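Local coordinates for protein cadherin-23 (Mus musculus, PDB 5UZ8) that probably acts in calcium-dependent cell adhesion and in the mechanotransduction that underlies hearing, through a chain of extracellular cadherin repeats joined by calcium-binding linkers, at residues D108-N113 with K192-D197; R137-D142 with I151-V156; T230-N235 with T240-M245; R283-Q286 with R290-L293. All coordinates share one frame; numbering follows the deposited sequence.

Contact 1. Residues D108-N113 with K192-D197; sequences DINDNN and KDNPGD. With CA (calcium ion), chain J; CA (calcium ion), chain I; CA (calcium ion), chain K.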
loop_
_atom_site.group_PDB
_atom_site.type_symbol
_atom_site.label_atom_id
_atom_site.label_comp_id
_atom_site.label_asym_id
_atom_site.label_seq_id
_atom_site.Cartn_x
_atom_site.Cartn_y
_atom_site.Cartn_z
ATOM N N ASP A 108 26.936 4.711 7.173
ATOM C CA ASP A 108 25.646 4.052 6.984
ATOM C C ASP A 108 25.713 3.141 5.761
ATOM O O ASP A 108 26.206 3.544 4.690
ATOM C CB ASP A 108 24.591 5.149 6.764
ATOM C CG ASP A 108 23.168 4.635 6.599
ATOM O OD1 ASP A 108 22.768 3.640 7.265
ATOM O OD2 ASP A 108 22.413 5.310 5.841
ATOM N N ILE A 109 25.167 1.946 5.898
ATOM C CA ILE A 109 24.854 1.079 4.747
ATOM C C ILE A 109 23.339 0.893 4.658
ATOM O O ILE A 109 22.611 1.136 5.622
ATOM C CB ILE A 109 25.582 -0.303 4.801
ATOM C CG1 ILE A 109 24.928 -1.242 5.808
ATOM C CG2 ILE A 109 27.075 -0.129 5.067
ATOM C CD1 ILE A 109 25.603 -2.600 5.970
ATOM N N ASN A 110 22.861 0.468 3.501
ATOM C CA ASN A 110 21.450 0.328 3.276
ATOM C C ASN A 110 20.965 -1.026 3.778
ATOM O O ASN A 110 20.646 -1.928 2.986
ATOM C CB ASN A 110 21.098 0.542 1.800
ATOM C CG ASN A 110 19.603 0.643 1.578
ATOM O OD1 ASN A 110 18.875 0.998 2.492
ATOM N ND2 ASN A 110 19.144 0.343 0.378
ATOM N N ASP A 111 20.877 -1.138 5.104
ATOM C CA ASP A 111 20.499 -2.396 5.758
ATOM C C ASP A 111 19.082 -2.409 6.359
ATOM O O ASP A 111 18.712 -3.383 7.030
ATOM C CB ASP A 111 21.569 -2.849 6.779
ATOM C CG ASP A 111 21.830 -1.844 7.909
ATOM O OD1 ASP A 111 21.489 -0.640 7.815
ATOM O OD2 ASP A 111 22.492 -2.249 8.898
ATOM N N ASN A 112 18.294 -1.372 6.114
ATOM C CA ASN A 112 16.898 -1.359 6.540
ATOM C C ASN A 112 15.965 -1.194 5.335
ATOM O O ASN A 112 16.198 -0.337 4.474
ATOM C CB ASN A 112 16.638 -0.255 7.557
ATOM C CG ASN A 112 17.306 -0.552 8.895
ATOM O OD1 ASN A 112 16.719 -1.232 9.740
ATOM N ND2 ASN A 112 18.565 -0.124 9.044
ATOM N N ASN A 113 14.912 -1.997 5.305
ATOM C CA ASN A 113 13.888 -1.888 4.272
ATOM C C ASN A 113 12.905 -0.809 4.670
ATOM O O ASN A 113 12.636 -0.655 5.866
ATOM C CB ASN A 113 13.084 -3.184 4.154
ATOM C CG ASN A 113 13.894 -4.321 3.567
ATOM O OD1 ASN A 113 14.965 -4.595 4.024
ATOM N ND2 ASN A 113 13.369 -4.974 2.543
ATOM N N LYS A 192 10.043 1.454 -2.193
ATOM C CA LYS A 192 11.396 1.051 -2.582
ATOM C C LYS A 192 12.354 2.196 -2.226
ATOM O O LYS A 192 12.123 3.361 -2.593
ATOM C CB LYS A 192 11.426 0.698 -4.062
ATOM C CG LYS A 192 12.757 0.222 -4.613
ATOM C CD LYS A 192 12.683 -0.010 -6.140
ATOM C CE LYS A 192 11.583 -0.957 -6.555
ATOM N NZ LYS A 192 11.718 -1.394 -7.985
ATOM N N ASP A 193 13.397 1.883 -1.482
ATOM C CA ASP A 193 14.311 2.908 -1.020
ATOM C C ASP A 193 15.409 3.187 -2.047
ATOM O O ASP A 193 15.405 2.605 -3.126
ATOM C CB ASP A 193 14.855 2.558 0.388
ATOM C CG ASP A 193 15.827 1.406 0.381
ATOM O OD1 ASP A 193 16.346 1.018 -0.699
ATOM O OD2 ASP A 193 16.110 0.917 1.492
ATOM N N ASN A 194 16.340 4.079 -1.700
ATOM C CA ASN A 194 17.588 4.304 -2.418
ATOM C C ASN A 194 17.395 4.623 -3.914
ATOM O O ASN A 194 17.937 3.938 -4.793
ATOM C CB ASN A 194 18.559 3.101 -2.197
ATOM C CG ASN A 194 19.988 3.386 -2.631
ATOM O OD1 ASN A 194 20.419 4.535 -2.769
ATOM N ND2 ASN A 194 20.758 2.296 -2.840
ATOM N N PRO A 195 16.559 5.645 -4.204
ATOM C CA PRO A 195 16.229 5.930 -5.594
ATOM C C PRO A 195 17.448 6.255 -6.449
ATOM O O PRO A 195 18.433 6.832 -5.987
ATOM C CB PRO A 195 15.221 7.108 -5.485
ATOM C CG PRO A 195 15.603 7.782 -4.195
ATOM C CD PRO A 195 15.969 6.630 -3.278
ATOM N N GLY A 196 17.397 5.805 -7.695
ATOM C CA GLY A 196 18.435 6.044 -8.661
ATOM C C GLY A 196 19.585 5.046 -8.625
ATOM O O GLY A 196 20.373 4.997 -9.554
ATOM N N ASP A 197 19.713 4.252 -7.566
ATOM C CA ASP A 197 20.843 3.313 -7.468
ATOM C C ASP A 197 20.450 2.047 -8.253
ATOM O O ASP A 197 19.302 1.905 -8.728
ATOM C CB ASP A 197 21.155 3.042 -5.976
ATOM C CG ASP A 197 22.586 2.513 -5.715
ATOM O OD1 ASP A 197 23.291 2.096 -6.662
ATOM O OD2 ASP A 197 23.001 2.492 -4.533
HETATM CA CA CA J . 21.916 1.685 7.938
HETATM CA CA CA I . 16.857 1.663 3.554
HETATM CA CA CA K . 22.206 -0.900 10.806
HETATM O O HOH W 1 20.002 -1.666 11.149
HETATM O O HOH W 2 22.868 -2.942 11.995
#
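The carboxylate oxygen D193 OD2 sits 2.3 Å from a calcium ion that N110 OD1 and the backbone atom N112 O also bind, so three oxygens from two distant parts of the chain are drawn together by one metal. This is the calcium-bridged linker of the cadherin family, in which D108-N113, sequence DINDNN, joins one cadherin repeat to the next. N110 OD1 lies 2.9 Å from D193 OD2, a closeness that the shared ion makes tolerable. The same side chains meet again where N110 ND2 donates a hydrogen bond to D193 OD1 at 3.1 Å, on the syn side of the carboxylate but 34° out of its plane. With CG anti to the backbone N (chi1 -170°), N110 carries its amide oxygen to the metal and its nitrogen to the metal's carboxylate ligand; N110 ND2 is also held by N201, and D193 by R203. D142, D144 and F148 complete the site. N194 stands beside the pair, its CB 3.8 Å from N110 ND2. N194 ND2 donates to D197 OD2 at 2.8 Å, linking the side chains at the two ends of a type II turn. An alanine here is likely to leave D197 OD2 without that donor and the two ends of the turn less firmly tied. Between N110 and N112, D111 bridges two other calcium ions, with OD1 bound to one and OD2 2.4 Å from the other.

Contact 2. Residues R137-D142 with I151-V156; sequences RVTATD and IEYSLV. With CA (calcium ion), chain I.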
loop_
_atom_site.group_PDB
_atom_site.type_symbol
_atom_site.label_atom_id
_atom_site.label_comp_id
_atom_site.label_asym_id
_atom_site.label_seq_id
_atom_site.Cartn_x
_atom_site.Cartn_y
_atom_site.Cartn_z
ATOM N N ARG A 137 -3.868 7.500 1.769
ATOM C CA ARG A 137 -2.430 7.662 1.705
ATOM C C ARG A 137 -1.779 6.473 2.414
ATOM O O ARG A 137 -2.141 6.152 3.530
ATOM C CB ARG A 137 -2.051 8.972 2.397
ATOM C CG ARG A 137 -0.579 9.346 2.319
ATOM C CD ARG A 137 -0.387 10.762 2.854
ATOM N NE ARG A 137 -0.421 11.769 1.809
ATOM C CZ ARG A 137 -0.786 13.039 1.971
ATOM N NH1 ARG A 137 -0.735 13.881 0.939
ATOM N NH2 ARG A 137 -1.208 13.477 3.157
ATOM N N VAL A 138 -0.830 5.830 1.751
ATOM C CA VAL A 138 0.001 4.809 2.356
ATOM C C VAL A 138 1.316 5.454 2.781
ATOM O O VAL A 138 1.809 6.367 2.110
ATOM C CB VAL A 138 0.229 3.615 1.425
ATOM C CG1 VAL A 138 -1.114 3.035 0.995
ATOM C CG2 VAL A 138 1.112 3.947 0.235
ATOM N N THR A 139 1.873 4.980 3.900
ATOM C CA THR A 139 3.143 5.498 4.381
ATOM C C THR A 139 4.008 4.329 4.858
ATOM O O THR A 139 3.548 3.473 5.647
ATOM C CB THR A 139 2.931 6.480 5.557
ATOM O OG1 THR A 139 2.097 7.587 5.155
ATOM C CG2 THR A 139 4.258 6.996 6.083
ATOM N N ALA A 140 5.249 4.322 4.394
ATOM C CA ALA A 140 6.311 3.467 4.917
ATOM C C ALA A 140 7.408 4.333 5.554
ATOM O O ALA A 140 7.490 5.522 5.271
ATOM C CB ALA A 140 6.881 2.649 3.791
ATOM N N THR A 141 8.222 3.751 6.439
ATOM C CA THR A 141 9.342 4.467 7.026
ATOM C C THR A 141 10.603 3.670 6.826
ATOM O O THR A 141 10.547 2.442 6.685
ATOM C CB THR A 141 9.153 4.688 8.511
ATOM O OG1 THR A 141 9.041 3.422 9.167
ATOM C CG2 THR A 141 7.911 5.533 8.774
ATOM N N ASP A 142 11.733 4.354 6.810
ATOM C CA ASP A 142 13.017 3.691 6.564
ATOM C C ASP A 142 14.046 4.217 7.581
ATOM O O ASP A 142 14.309 5.412 7.657
ATOM C CB ASP A 142 13.463 3.933 5.147
ATOM C CG ASP A 142 14.641 3.045 4.730
ATOM O OD1 ASP A 142 15.722 3.134 5.359
ATOM O OD2 ASP A 142 14.549 2.344 3.690
ATOM N N ILE A 151 12.224 7.124 0.010
ATOM C CA ILE A 151 11.244 6.124 -0.392
ATOM C C ILE A 151 10.493 6.556 -1.661
ATOM O O ILE A 151 10.021 7.661 -1.749
ATOM C CB ILE A 151 10.253 5.867 0.747
ATOM C CG1 ILE A 151 11.011 5.248 1.924
ATOM C CG2 ILE A 151 9.106 4.943 0.305
ATOM C CD1 ILE A 151 10.179 5.135 3.176
ATOM N N GLU A 152 10.406 5.653 -2.632
ATOM C CA GLU A 152 9.668 5.846 -3.875
ATOM C C GLU A 152 8.488 4.851 -3.842
ATOM O O GLU A 152 8.717 3.650 -3.750
ATOM C CB GLU A 152 10.618 5.540 -5.037
ATOM C CG GLU A 152 10.025 5.542 -6.426
ATOM C CD GLU A 152 11.067 5.473 -7.534
ATOM O OE1 GLU A 152 12.221 5.033 -7.319
ATOM O OE2 GLU A 152 10.731 5.879 -8.656
ATOM N N TYR A 153 7.253 5.364 -3.835
ATOM C CA TYR A 153 6.033 4.551 -3.905
ATOM C C TYR A 153 5.627 4.217 -5.322
ATOM O O TYR A 153 5.797 5.018 -6.242
ATOM C CB TYR A 153 4.870 5.255 -3.213
ATOM C CG TYR A 153 5.158 5.490 -1.753
ATOM C CD1 TYR A 153 5.068 4.465 -0.837
ATOM C CD2 TYR A 153 5.550 6.721 -1.292
ATOM C CE1 TYR A 153 5.343 4.666 0.510
ATOM C CE2 TYR A 153 5.864 6.920 0.046
ATOM C CZ TYR A 153 5.716 5.863 0.953
ATOM O OH TYR A 153 6.051 6.014 2.294
ATOM N N SER A 154 5.097 3.026 -5.509
ATOM C CA SER A 154 4.531 2.642 -6.800
ATOM C C SER A 154 3.373 1.654 -6.573
ATOM O O SER A 154 3.161 1.190 -5.469
ATOM C CB SER A 154 5.592 2.032 -7.700
ATOM O OG SER A 154 6.131 0.855 -7.121
ATOM N N LEU A 155 2.595 1.416 -7.621
ATOM C CA LEU A 155 1.548 0.387 -7.616
ATOM C C LEU A 155 2.008 -0.628 -8.619
ATOM O O LEU A 155 2.479 -0.274 -9.706
ATOM C CB LEU A 155 0.188 0.934 -8.085
ATOM C CG LEU A 155 -0.540 1.871 -7.165
ATOM C CD1 LEU A 155 -1.849 2.322 -7.806
ATOM C CD2 LEU A 155 -0.809 1.241 -5.791
ATOM N N VAL A 156 1.923 -1.906 -8.261
ATOM C CA VAL A 156 2.295 -2.952 -9.173
ATOM C C VAL A 156 1.364 -2.953 -10.398
ATOM O O VAL A 156 1.818 -3.140 -11.510
ATOM C CB VAL A 156 2.242 -4.317 -8.469
ATOM C CG1 VAL A 156 2.370 -5.477 -9.470
ATOM C CG2 VAL A 156 3.331 -4.372 -7.416
HETATM CA CA CA I . 16.857 1.663 3.554
#
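Y153 reaches from strand 151-155 across to the strand of R137-D142, and its hydroxyl takes a nearly straight hydrogen bond from A140 N, 2.8 Å from Y153 OH with an N-H...O angle of 174°. The two segments belong to the two facing sheets of one cadherin repeat, a Greek-key beta sandwich, and the tyrosine reaches from one sheet to the other. A140 N arrives at the ring edge, in its plane, while V138 O lies over one face. Carbon contacts surround the rest of the ring: V138 CG2 touches Y153 CD1 at 4.1 Å, and A140 CB packs on Y153 CE1. I151 fills the neighbouring place. Its CG2 rests 3.6 Å above the Y153 ring plane, displaced toward the rim, whereas the extended chain (chi2 172°) carries CD1 to the other sheet, 3.4 Å from A140 O. A phenylalanine in place of Y153 would probably keep much of the ring packing but leave A140 N without its acceptor. I164 and F116 also pack against Y153, and A191 lies against A140 and I151. At the calcium end of the strand, I151 CD1 meets D142 CB at 4.0 Å, next to a carboxylate that grips the ion with both oxygens, D142 OD2 at 2.4 Å from it.

Contact 3. Residues T230-N235 with T240-M245; sequences TSVYEN and TSVITM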
loop_
_atom_site.group_PDB
_atom_site.type_symbol
_atom_site.label_atom_id
_atom_site.label_comp_id
_atom_site.label_asym_id
_atom_site.label_seq_id
_atom_site.Cartn_x
_atom_site.Cartn_y
_atom_site.Cartn_z
ATOM N N THR A 230 -49.631 -11.444 -26.150
ATOM C CA THR A 230 -50.251 -12.653 -25.632
ATOM C C THR A 230 -51.745 -12.659 -25.934
ATOM O O THR A 230 -52.294 -11.670 -26.442
ATOM C CB THR A 230 -50.022 -12.799 -24.105
ATOM O OG1 THR A 230 -50.491 -14.096 -23.690
ATOM C CG2 THR A 230 -50.761 -11.721 -23.346
ATOM N N SER A 231 -52.379 -13.788 -25.640
ATOM C CA SER A 231 -53.803 -13.967 -25.910
ATOM C C SER A 231 -54.477 -14.488 -24.689
ATOM O O SER A 231 -53.914 -15.304 -23.956
ATOM C CB SER A 231 -54.055 -14.976 -27.040
ATOM O OG SER A 231 -53.578 -14.500 -28.276
ATOM N N VAL A 232 -55.718 -14.071 -24.509
ATOM C CA VAL A 232 -56.554 -14.545 -23.433
ATOM C C VAL A 232 -57.844 -15.047 -24.084
ATOM O O VAL A 232 -58.391 -14.377 -24.971
ATOM C CB VAL A 232 -56.840 -13.366 -22.456
ATOM C CG1 VAL A 232 -57.701 -13.785 -21.298
ATOM C CG2 VAL A 232 -55.521 -12.816 -21.939
ATOM N N TYR A 233 -58.360 -16.179 -23.624
ATOM C CA TYR A 233 -59.690 -16.623 -24.079
ATOM C C TYR A 233 -60.785 -15.654 -23.625
ATOM O O TYR A 233 -60.708 -15.104 -22.540
ATOM C CB TYR A 233 -60.020 -18.048 -23.610
ATOM C CG TYR A 233 -59.242 -19.100 -24.359
ATOM C CD1 TYR A 233 -59.561 -19.415 -25.685
ATOM C CD2 TYR A 233 -58.166 -19.760 -23.761
ATOM C CE1 TYR A 233 -58.816 -20.363 -26.391
ATOM C CE2 TYR A 233 -57.438 -20.722 -24.456
ATOM C CZ TYR A 233 -57.762 -21.004 -25.764
ATOM O OH TYR A 233 -57.036 -21.961 -26.443
ATOM N N GLU A 234 -61.764 -15.418 -24.492
ATOM C CA GLU A 234 -62.996 -14.708 -24.131
ATOM C C GLU A 234 -63.652 -15.377 -22.913
ATOM O O GLU A 234 -63.500 -16.586 -22.730
ATOM C CB GLU A 234 -63.986 -14.715 -25.313
ATOM C CG GLU A 234 -64.398 -16.112 -25.784
ATOM C CD GLU A 234 -65.360 -16.119 -26.971
ATOM O OE1 GLU A 234 -65.685 -17.238 -27.448
ATOM O OE2 GLU A 234 -65.763 -15.037 -27.465
ATOM N N ASN A 235 -64.367 -14.589 -22.098
ATOM C CA ASN A 235 -65.262 -15.098 -21.036
ATOM C C ASN A 235 -64.588 -15.916 -19.946
ATOM O O ASN A 235 -65.247 -16.775 -19.319
ATOM C CB ASN A 235 -66.406 -15.957 -21.630
ATOM C CG ASN A 235 -67.259 -15.198 -22.592
ATOM O OD1 ASN A 235 -67.613 -14.065 -22.331
ATOM N ND2 ASN A 235 -67.626 -15.824 -23.705
ATOM N N THR A 240 -57.722 -14.509 -14.036
ATOM C CA THR A 240 -57.092 -15.428 -14.981
ATOM C C THR A 240 -55.664 -14.936 -15.281
ATOM O O THR A 240 -55.448 -13.751 -15.594
ATOM C CB THR A 240 -57.930 -15.543 -16.274
ATOM O OG1 THR A 240 -59.184 -16.145 -15.948
ATOM C CG2 THR A 240 -57.243 -16.404 -17.329
ATOM N N SER A 241 -54.690 -15.829 -15.162
ATOM C CA SER A 241 -53.304 -15.478 -15.510
ATOM C C SER A 241 -53.136 -15.164 -16.977
ATOM O O SER A 241 -53.682 -15.868 -17.825
ATOM C CB SER A 241 -52.380 -16.611 -15.139
ATOM O OG SER A 241 -52.325 -16.672 -13.736
ATOM N N VAL A 242 -52.370 -14.124 -17.276
ATOM C CA VAL A 242 -52.141 -13.674 -18.661
ATOM C C VAL A 242 -50.693 -13.941 -19.075
ATOM O O VAL A 242 -50.417 -14.618 -20.088
ATOM C CB VAL A 242 -52.475 -12.184 -18.802
ATOM C CG1 VAL A 242 -52.150 -11.668 -20.197
ATOM C CG2 VAL A 242 -53.939 -11.957 -18.447
ATOM N N ILE A 243 -49.767 -13.413 -18.275
ATOM C CA ILE A 243 -48.349 -13.490 -18.579
ATOM C C ILE A 243 -47.615 -13.049 -17.322
ATOM O O ILE A 243 -48.195 -12.303 -16.509
ATOM C CB ILE A 243 -47.984 -12.535 -19.749
ATOM C CG1 ILE A 243 -46.558 -12.791 -20.235
ATOM C CG2 ILE A 243 -48.224 -11.062 -19.400
ATOM C CD1 ILE A 243 -46.293 -12.111 -21.574
ATOM N N THR A 244 -46.385 -13.530 -17.150
ATOM C CA THR A 244 -45.492 -12.999 -16.108
ATOM C C THR A 244 -44.402 -12.133 -16.722
ATOM O O THR A 244 -43.643 -12.577 -17.608
ATOM C CB THR A 244 -44.869 -14.137 -15.294
ATOM O OG1 THR A 244 -45.909 -14.848 -14.625
ATOM C CG2 THR A 244 -43.870 -13.606 -14.261
ATOM N N MET A 245 -44.343 -10.896 -16.245
ATOM C CA MET A 245 -43.428 -9.896 -16.767
ATOM C C MET A 245 -42.192 -9.905 -15.879
ATOM O O MET A 245 -42.296 -10.077 -14.650
ATOM C CB MET A 245 -44.074 -8.516 -16.753
ATOM C CG MET A 245 -45.329 -8.399 -17.613
ATOM S SD MET A 245 -45.119 -8.899 -19.328
ATOM C CE MET A 245 -43.938 -7.688 -19.911
HETATM O O HOH W 3 -52.200 -15.764 -21.856
HETATM O O HOH W 4 -48.457 -15.854 -21.703
#
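Strands 227-233 and 241-244 run past each other with no direct hydrogen bond between their segments, nearest at V232 and V242, whose CA atoms are 6.6 Å apart. Each strand is hydrogen-bonded elsewhere: the backbones of T230 and V232 pair with strand 306-316, whereas V242 and I243 both face V279 in a classic beta bulge. The bulge shows in the backbone of V242, where psi is -55°, far from the value of an extended strand. What joins the two segments is therefore side chains and water. V242 lies across both T230 and V232, meeting each at about a right angle. Its CG1, anti to the backbone N (chi1 176°), presses against T230 CG2 at 3.4 Å, tighter than usual for two methyl carbons. Its other branch, CG2, meets V232 CG2 at 3.9 Å. V232 CG2 also lies near V242 CG1, so this one methyl touches both branches of V242. T230 divides its two branches between the apolar and the polar parts of the contact: while CG2 packs on the valine, OG1 turns to water. One water is 3.0 Å from T230 OG1 and donates to S231 O and to V242 O, at 2.7 Å from S231 O, which ties the two backbones where no direct bond does. A second water donates to V242 O and has a weak bond with T230 OG1. V313 and L285 cover V232 from within the domain, and T281 packs against V242. The first two strands of this repeat thus lie at the edges of different sheets and face each other along one margin of the cadherin beta sandwich.

Contact 4. Residues R283-Q286 with R290-L293; sequences RPLQ and RFNL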
loop_
_atom_site.group_PDB
_atom_site.type_symbol
_atom_site.label_atom_id
_atom_site.label_comp_id
_atom_site.label_asym_id
_atom_site.label_seq_id
_atom_site.Cartn_x
_atom_site.Cartn_y
_atom_site.Cartn_z
ATOM N N ARG A 283 -61.525 -8.836 -15.105
ATOM C CA ARG A 283 -62.887 -9.139 -15.547
ATOM C C ARG A 283 -62.843 -10.068 -16.749
ATOM O O ARG A 283 -61.802 -10.166 -17.417
ATOM C CB ARG A 283 -63.607 -7.843 -15.947
ATOM C CG ARG A 283 -62.951 -7.058 -17.096
ATOM C CD ARG A 283 -63.857 -5.892 -17.484
ATOM N NE ARG A 283 -63.270 -5.032 -18.498
ATOM C CZ ARG A 283 -63.251 -5.292 -19.807
ATOM N NH1 ARG A 283 -63.753 -6.422 -20.304
ATOM N NH2 ARG A 283 -62.686 -4.410 -20.632
ATOM N N PRO A 284 -63.983 -10.703 -17.078
ATOM C CA PRO A 284 -64.052 -11.359 -18.385
ATOM C C PRO A 284 -63.857 -10.375 -19.532
ATOM O O PRO A 284 -64.244 -9.202 -19.421
ATOM C CB PRO A 284 -65.472 -11.947 -18.434
ATOM C CG PRO A 284 -66.190 -11.405 -17.231
ATOM C CD PRO A 284 -65.177 -10.948 -16.248
ATOM N N LEU A 285 -63.231 -10.856 -20.609
ATOM C CA LEU A 285 -63.044 -10.065 -21.797
ATOM C C LEU A 285 -63.908 -10.642 -22.898
ATOM O O LEU A 285 -64.125 -11.872 -22.941
ATOM C CB LEU A 285 -61.581 -10.120 -22.232
ATOM C CG LEU A 285 -60.540 -9.858 -21.121
ATOM C CD1 LEU A 285 -59.127 -10.000 -21.669
ATOM C CD2 LEU A 285 -60.748 -8.488 -20.537
ATOM N N GLN A 286 -64.395 -9.761 -23.773
ATOM C CA GLN A 286 -65.132 -10.169 -24.951
ATOM C C GLN A 286 -64.214 -10.139 -26.184
ATOM O O GLN A 286 -63.181 -9.453 -26.215
ATOM C CB GLN A 286 -66.381 -9.304 -25.145
ATOM C CG GLN A 286 -67.451 -9.587 -24.081
ATOM C CD GLN A 286 -68.775 -8.887 -24.335
ATOM O OE1 GLN A 286 -69.003 -8.305 -25.398
ATOM N NE2 GLN A 286 -69.692 -8.999 -23.361
ATOM N N ARG A 290 -59.086 -5.510 -27.505
ATOM C CA ARG A 290 -57.640 -5.527 -27.761
ATOM C C ARG A 290 -57.000 -4.436 -26.911
ATOM O O ARG A 290 -57.507 -3.317 -26.847
ATOM C CB ARG A 290 -57.304 -5.221 -29.205
ATOM C CG ARG A 290 -57.936 -6.163 -30.228
ATOM C CD ARG A 290 -57.102 -6.260 -31.530
ATOM N NE ARG A 290 -56.023 -5.260 -31.601
ATOM C CZ ARG A 290 -54.729 -5.502 -31.868
ATOM N NH1 ARG A 290 -54.278 -6.733 -32.178
ATOM N NH2 ARG A 290 -53.866 -4.482 -31.872
ATOM N N PHE A 291 -55.895 -4.767 -26.274
ATOM C CA PHE A 291 -55.265 -3.864 -25.341
ATOM C C PHE A 291 -53.792 -3.753 -25.721
ATOM O O PHE A 291 -53.190 -4.772 -26.098
ATOM C CB PHE A 291 -55.367 -4.421 -23.941
ATOM C CG PHE A 291 -56.768 -4.685 -23.494
ATOM C CD1 PHE A 291 -57.373 -5.912 -23.749
ATOM C CD2 PHE A 291 -57.500 -3.700 -22.857
ATOM C CE1 PHE A 291 -58.668 -6.161 -23.350
ATOM C CE2 PHE A 291 -58.791 -3.960 -22.427
ATOM C CZ PHE A 291 -59.380 -5.182 -22.695
ATOM N N ASN A 292 -53.250 -2.533 -25.669
ATOM C CA ASN A 292 -51.784 -2.377 -25.656
ATOM C C ASN A 292 -51.438 -1.665 -24.359
ATOM O O ASN A 292 -51.581 -0.470 -24.208
ATOM C CB ASN A 292 -51.196 -1.698 -26.896
ATOM C CG ASN A 292 -49.737 -2.127 -27.165
ATOM O OD1 ASN A 292 -49.195 -2.990 -26.492
ATOM N ND2 ASN A 292 -49.120 -1.521 -28.156
ATOM N N LEU A 293 -51.038 -2.485 -23.399
ATOM C CA LEU A 293 -50.765 -2.054 -22.028
ATOM C C LEU A 293 -49.327 -1.601 -21.934
ATOM O O LEU A 293 -48.464 -2.050 -22.734
ATOM C CB LEU A 293 -50.965 -3.201 -21.057
ATOM C CG LEU A 293 -52.330 -3.890 -21.111
ATOM C CD1 LEU A 293 -52.410 -5.107 -20.182
ATOM C CD2 LEU A 293 -53.391 -2.882 -20.778
#
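F291 turns the CZ end of its ring toward two residues of the loop R283-Q286. R283 NH2 lies 4.0 Å from F291 CZ, at the ring edge and in its plane, so the guanidinium does not sit over the pi face; the two planes are 57° apart. L285 CD2 is the second neighbour of that atom, 4.2 Å from F291 CZ and oblique to the ring. The contact is thus small, with one aromatic corner shared by a methyl group and a charged nitrogen. It lies in the beta sandwich of a cadherin domain, where strand 290-298 follows the loop after strand 278-281 and F291 packs inward between the sheets, edge-to-face with F270. What places the arginine is largely polar. Its chain runs extended from CG to NE, and NH1 curls back on the loop to donate to P284 O, 3.0 Å from R283 NH1, with the donor tilted 16° from the carbonyl plane. NH2 has its strongest partner in E289, a salt bridge within the short turn between the two segments; the other oxygen of that carboxylate, OE1, accepts from Q286 N. V315 and F270 pack round the leucine side chain, while the backbone of F291 is hydrogen-bonded to V313.

Contacts 1 and 2 share a calcium ion and a sheet: D142 and D193 both bind the metal, and K192 O probably accepts a hydrogen bond from E152 N between neighbouring strands. Contact 1 is buried and almost wholly polar; the other three are partly buried, and contact 2 grades from metal ligand to apolar interior within the same repeat. Contacts 3 and 4 lie in another cadherin domain, with centres about 65 to 81 Å from the first two and 9 Å from each other. They meet through a probable hydrogen bond from N235 N to L285 O. Both lack metal; contact 3 relies on branched side chains and water, contact 4 on a ring whose end meets a leucine methyl and an arginine.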